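Local coordinates for uncharacterized protein (PDB 4OBM) that is of unknown function but belongs to the LytR-CpsA-Psr family, whose members are linked to cell-envelope assembly and were first proposed to attenuate transcription, at residues Pro57-Ala62 / Lys160-Pro165; Ser77-Val82 / Tyr97-Lys102. All blocks are in the same frame, centred on the assembly; numbering follows the deposited sequence.

Interaction 1 (Pro57-Ala62 / Lys160-Pro165)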
# COMPACT_ATOMS: atom_id res chain seq x y z
N PRO A 57 -6.24 -1.80 1.10
CA PRO A 57 -6.14 -1.52 2.53
C PRO A 57 -7.08 -2.44 3.33
O PRO A 57 -8.03 -3.00 2.80
CB PRO A 57 -6.56 -0.05 2.61
CG PRO A 57 -7.55 0.11 1.51
CD PRO A 57 -7.28 -0.96 0.46
N TYR A 58 -6.78 -2.61 4.60
CA TYR A 58 -7.52 -3.47 5.53
C TYR A 58 -7.63 -2.77 6.86
O TYR A 58 -6.64 -2.19 7.30
CB TYR A 58 -6.77 -4.81 5.73
CG TYR A 58 -6.69 -5.67 4.49
CD1 TYR A 58 -5.64 -5.53 3.59
CD2 TYR A 58 -7.62 -6.68 4.27
CE1 TYR A 58 -5.58 -6.30 2.43
CE2 TYR A 58 -7.54 -7.49 3.13
CZ TYR A 58 -6.53 -7.28 2.21
OH TYR A 58 -6.41 -8.12 1.14
N LEU A 59 -8.80 -2.87 7.53
CA LEU A 59 -9.00 -2.27 8.85
C LEU A 59 -8.19 -3.04 9.86
O LEU A 59 -8.00 -4.25 9.67
CB LEU A 59 -10.48 -2.25 9.26
CG LEU A 59 -11.39 -1.18 8.64
CD1 LEU A 59 -12.86 -1.47 9.00
CD2 LEU A 59 -11.01 0.23 9.11
N PRO A 60 -7.65 -2.41 10.94
CA PRO A 60 -6.88 -3.19 11.93
C PRO A 60 -7.69 -4.30 12.60
O PRO A 60 -7.13 -5.35 12.97
CB PRO A 60 -6.45 -2.14 12.95
CG PRO A 60 -7.39 -1.01 12.76
CD PRO A 60 -7.74 -0.99 11.32
N ASN A 61 -9.01 -4.09 12.74
CA ASN A 61 -9.91 -5.05 13.36
C ASN A 61 -10.51 -5.98 12.31
O ASN A 61 -11.50 -6.66 12.59
CB ASN A 61 -10.99 -4.35 14.19
CG ASN A 61 -11.88 -3.41 13.39
OD1 ASN A 61 -11.48 -2.83 12.36
ND2 ASN A 61 -13.09 -3.21 13.88
N ALA A 62 -9.89 -6.06 11.13
CA ALA A 62 -10.40 -6.96 10.09
C ALA A 62 -10.08 -8.42 10.43
O ALA A 62 -8.94 -8.73 10.80
CB ALA A 62 -9.83 -6.60 8.73
N LYS A 160 -19.84 7.94 8.90
CA LYS A 160 -20.30 6.67 9.47
C LYS A 160 -19.50 5.49 8.86
O LYS A 160 -19.03 4.61 9.59
CB LYS A 160 -21.83 6.50 9.28
CG LYS A 160 -22.38 5.06 9.28
CD LYS A 160 -22.69 4.52 10.67
CE LYS A 160 -23.59 3.31 10.59
NZ LYS A 160 -23.75 2.64 11.90
N ASP A 161 -19.30 5.52 7.52
CA ASP A 161 -18.57 4.53 6.71
C ASP A 161 -17.32 3.96 7.43
O ASP A 161 -16.31 4.66 7.57
CB ASP A 161 -18.16 5.16 5.37
CG ASP A 161 -17.79 4.18 4.28
OD1 ASP A 161 -17.78 2.96 4.55
OD2 ASP A 161 -17.54 4.64 3.15
N GLU A 162 -17.41 2.69 7.88
CA GLU A 162 -16.29 2.03 8.58
C GLU A 162 -15.08 1.84 7.65
O GLU A 162 -13.96 1.76 8.15
CB GLU A 162 -16.71 0.69 9.20
CG GLU A 162 -16.33 0.61 10.67
CD GLU A 162 -16.30 -0.77 11.31
OE1 GLU A 162 -15.38 -1.04 12.12
OE2 GLU A 162 -17.22 -1.58 11.03
N LEU A 163 -15.30 1.83 6.31
CA LEU A 163 -14.24 1.67 5.31
C LEU A 163 -13.64 3.00 4.85
O LEU A 163 -12.63 2.98 4.16
CB LEU A 163 -14.77 0.90 4.09
CG LEU A 163 -15.05 -0.58 4.30
CD1 LEU A 163 -15.70 -1.17 3.06
CD2 LEU A 163 -13.76 -1.35 4.67
N TYR A 164 -14.24 4.14 5.23
CA TYR A 164 -13.74 5.47 4.84
C TYR A 164 -12.24 5.69 5.15
O TYR A 164 -11.56 6.20 4.25
CB TYR A 164 -14.59 6.61 5.45
CG TYR A 164 -14.27 7.93 4.79
CD1 TYR A 164 -14.82 8.26 3.55
CD2 TYR A 164 -13.35 8.81 5.35
CE1 TYR A 164 -14.47 9.43 2.89
CE2 TYR A 164 -13.00 9.99 4.70
CZ TYR A 164 -13.56 10.30 3.47
OH TYR A 164 -13.23 11.46 2.83
N PRO A 165 -11.66 5.33 6.34
CA PRO A 165 -10.21 5.56 6.54
C PRO A 165 -9.35 4.78 5.52
O PRO A 165 -8.30 5.25 5.11
CB PRO A 165 -9.96 5.09 7.97
CG PRO A 165 -11.31 5.12 8.62
CD PRO A 165 -12.27 4.73 7.55

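Interaction 2 (Ser77-Val82 / Tyr97-Lys102)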
# COMPACT_ATOMS: atom_id res chain seq x y z
N SER A 77 2.39 -12.63 15.76
CA SER A 77 3.25 -13.30 14.79
C SER A 77 3.91 -12.41 13.72
O SER A 77 4.56 -12.95 12.82
CB SER A 77 2.44 -14.39 14.11
OG SER A 77 1.73 -15.18 15.05
N GLY A 78 3.78 -11.08 13.82
CA GLY A 78 4.40 -10.16 12.87
C GLY A 78 3.73 -10.07 11.51
O GLY A 78 2.75 -10.77 11.25
N GLU A 79 4.28 -9.19 10.64
CA GLU A 79 3.81 -8.94 9.28
C GLU A 79 3.88 -10.20 8.40
O GLU A 79 3.00 -10.39 7.58
CB GLU A 79 4.60 -7.82 8.60
CG GLU A 79 4.16 -6.41 8.99
CD GLU A 79 4.62 -5.89 10.34
OE1 GLU A 79 5.24 -6.66 11.11
OE2 GLU A 79 4.34 -4.72 10.64
N ALA A 80 4.91 -11.04 8.59
CA ALA A 80 5.12 -12.28 7.84
C ALA A 80 3.87 -13.18 7.92
O ALA A 80 3.44 -13.73 6.91
CB ALA A 80 6.36 -13.01 8.36
N GLU A 81 3.26 -13.28 9.12
CA GLU A 81 2.05 -14.08 9.30
C GLU A 81 0.85 -13.39 8.62
O GLU A 81 0.09 -14.06 7.90
CB GLU A 81 1.77 -14.33 10.79
CG GLU A 81 0.74 -15.42 11.06
CD GLU A 81 1.01 -16.77 10.43
OE1 GLU A 81 2.19 -17.17 10.31
OE2 GLU A 81 0.02 -17.44 10.04
N VAL A 82 0.69 -12.08 8.81
CA VAL A 82 -0.37 -11.31 8.16
C VAL A 82 -0.30 -11.52 6.64
O VAL A 82 -1.32 -11.85 6.02
CB VAL A 82 -0.31 -9.81 8.54
CG1 VAL A 82 -1.38 -9.00 7.78
CG2 VAL A 82 -0.45 -9.61 10.04
N TYR A 97 7.60 -7.09 3.37
CA TYR A 97 6.81 -6.09 4.08
C TYR A 97 7.66 -4.89 4.46
O TYR A 97 8.88 -5.02 4.55
CB TYR A 97 6.17 -6.71 5.35
CG TYR A 97 7.18 -7.20 6.37
CD1 TYR A 97 7.74 -6.33 7.30
CD2 TYR A 97 7.52 -8.55 6.44
CE1 TYR A 97 8.69 -6.77 8.21
CE2 TYR A 97 8.44 -9.01 7.37
CZ TYR A 97 9.02 -8.12 8.26
OH TYR A 97 9.93 -8.59 9.18
N ILE A 98 6.99 -3.76 4.76
CA ILE A 98 7.62 -2.56 5.32
C ILE A 98 6.76 -2.08 6.49
O ILE A 98 5.59 -1.76 6.29
CB ILE A 98 7.86 -1.38 4.30
CG1 ILE A 98 8.60 -1.82 3.02
CG2 ILE A 98 8.60 -0.19 5.01
CD1 ILE A 98 8.46 -0.84 1.88
N ARG A 99 7.32 -2.02 7.69
CA ARG A 99 6.56 -1.44 8.80
C ARG A 99 7.10 -0.05 9.02
O ARG A 99 8.26 0.11 9.42
CB ARG A 99 6.61 -2.28 10.10
CG ARG A 99 5.95 -1.53 11.27
CD ARG A 99 6.27 -2.15 12.62
NE ARG A 99 5.76 -3.51 12.66
CZ ARG A 99 5.68 -4.25 13.75
NH1 ARG A 99 6.06 -3.77 14.93
NH2 ARG A 99 5.20 -5.48 13.68
N PHE A 100 6.27 0.94 8.70
CA PHE A 100 6.61 2.34 8.89
C PHE A 100 6.27 2.76 10.29
O PHE A 100 5.45 2.11 10.93
CB PHE A 100 5.83 3.23 7.90
CG PHE A 100 6.26 3.11 6.46
CD1 PHE A 100 7.38 3.79 5.99
CD2 PHE A 100 5.51 2.35 5.56
CE1 PHE A 100 7.78 3.67 4.66
CE2 PHE A 100 5.91 2.24 4.22
CZ PHE A 100 7.03 2.90 3.78
N THR A 101 6.86 3.86 10.75
CA THR A 101 6.48 4.51 12.00
C THR A 101 6.00 5.91 11.63
O THR A 101 6.15 6.32 10.46
CB THR A 101 7.62 4.53 13.00
OG1 THR A 101 8.63 5.39 12.47
CG2 THR A 101 8.16 3.12 13.35
N LYS A 102 5.50 6.70 12.60
CA LYS A 102 5.10 8.08 12.27
C LYS A 102 6.29 8.81 11.65
O LYS A 102 6.15 9.47 10.63
CB LYS A 102 4.57 8.83 13.51
CG LYS A 102 4.40 10.32 13.31
CD LYS A 102 3.77 10.97 14.49
CE LYS A 102 3.66 12.47 14.29
NZ LYS A 102 2.85 13.10 15.36

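Interaction 1 (Pro57-Ala62 / Lys160-Pro165)
The amide nitrogen ND2 of Asn61 donates a hydrogen bond to the backbone carbonyl of Asp240 and also faces Glu162 OE1 at 3.6 Å, a looser approach that does not amount to a bond. The two side chains come from opposite directions, and amide and carboxylate are turned 60° apart, so they meet askew. CG of Asn61 lies between the backbone N and the carbonyl carbon (chi1 60°), which carries the amide out toward Glu162. Asn61 sits in a type I turn from Leu59 to Ala62, closed by Ala62 N on Leu59 O at 3.0 Å.

Leu59 contributes the largest share of the buried surface, followed by Glu162. Its side chain crosses that of Glu162 at about a right angle, and both methyls reach the backbone oxygen of Glu162: CD1 and CD2 each lie 3.5 Å from Glu162 O. The chain of Glu162, extended beyond CG, brings OE1 to 4.0 Å from Leu59 CD1. On its other flank, CD1 of Leu59 meets Leu163 CD2 at 4.4 Å, a light apolar touch.

The facing loop has its own scaffold. Leu163 N donates to Asp161 OD1 (3.2 Å), approaching from above the carboxylate plane, in an Asx turn just before helix 164-181, while OD2 of Asp161 forms a salt bridge with Lys167. Tyr242 of strand 241-244 is shared, touching Leu59, Asn61, Glu162 and Leu163.

With no hydrogen bond directly between the segments, the end of strand 52-58 and the entrance to helix 164-181 are joined by van der Waals packing on a backbone carbonyl, while the nearby carboxylate of Glu162 probably adds a weak electrostatic attraction to the Asn61 amide already held by Asp240.

Interaction 2 (Ser77-Val82 / Tyr97-Lys102)
Glu79 reaches from helix 70-90 to Arg99 on strand 94-100 and forms a side-on, two-nitrogen salt bridge. NE of Arg99 bonds OE2 of Glu79 at 2.7 Å with an N-H...O angle of 158°, and NH2 bonds OE1 at 2.8 Å. Both oxygens are met on their syn sides, yet the carboxylate and guanidinium planes are twisted 41° apart. OE2 also shares a hydrogen bond with Thr29 OG1, which helps fix the carboxylate's rotation. A bend at chi2 (78°) turns the acid toward Arg99 while CB of Glu79 sits over one face of the Tyr97 ring, 3.7 Å from its centroid, in a CH-pi contact. Buried Glu79 is thus held by its stem as well as by its charge. An alanine here would probably leave the Arg99 guanidinium without its paired carboxylate and Thr29 OG1 without this partner.

The packing thins toward Ala80, an exposed residue whose N lies 4.2 Å from Tyr97 CD2, obliquely to the ring. Tyr97 itself remains partly exposed.

The axes of the segments 77-82 and 97-100 approach to 9.1 Å. Helix 70-90 also rests on strand 24-30 through Leu27, and strand 94-100 runs between strands 24-30 and 201-202, with Asn201 touching both Tyr97 and Arg99.

Overall arrangement
From the N terminus, the chain lays down strands 24-30, 40-47 and 52-58 of a mixed sheet, the last running into segment 57-62 and its turn, one side of interaction 1. Helix 70-90 then carries it back over the sheet to strand 94-100, parallel to strand 52-58 with two strands between them, in a beta-alpha-beta crossover; within it, interaction 2 closes the short loop from 82 to 97. Only after a further run of helices and strands does the chain return at 160-165 to close interaction 1, so interaction 2 is nested within it. Their centres are 18 Å apart and they do not touch. Interaction 1 ties the sheet to helix 164-181, and interaction 2 ties it to helix 70-90.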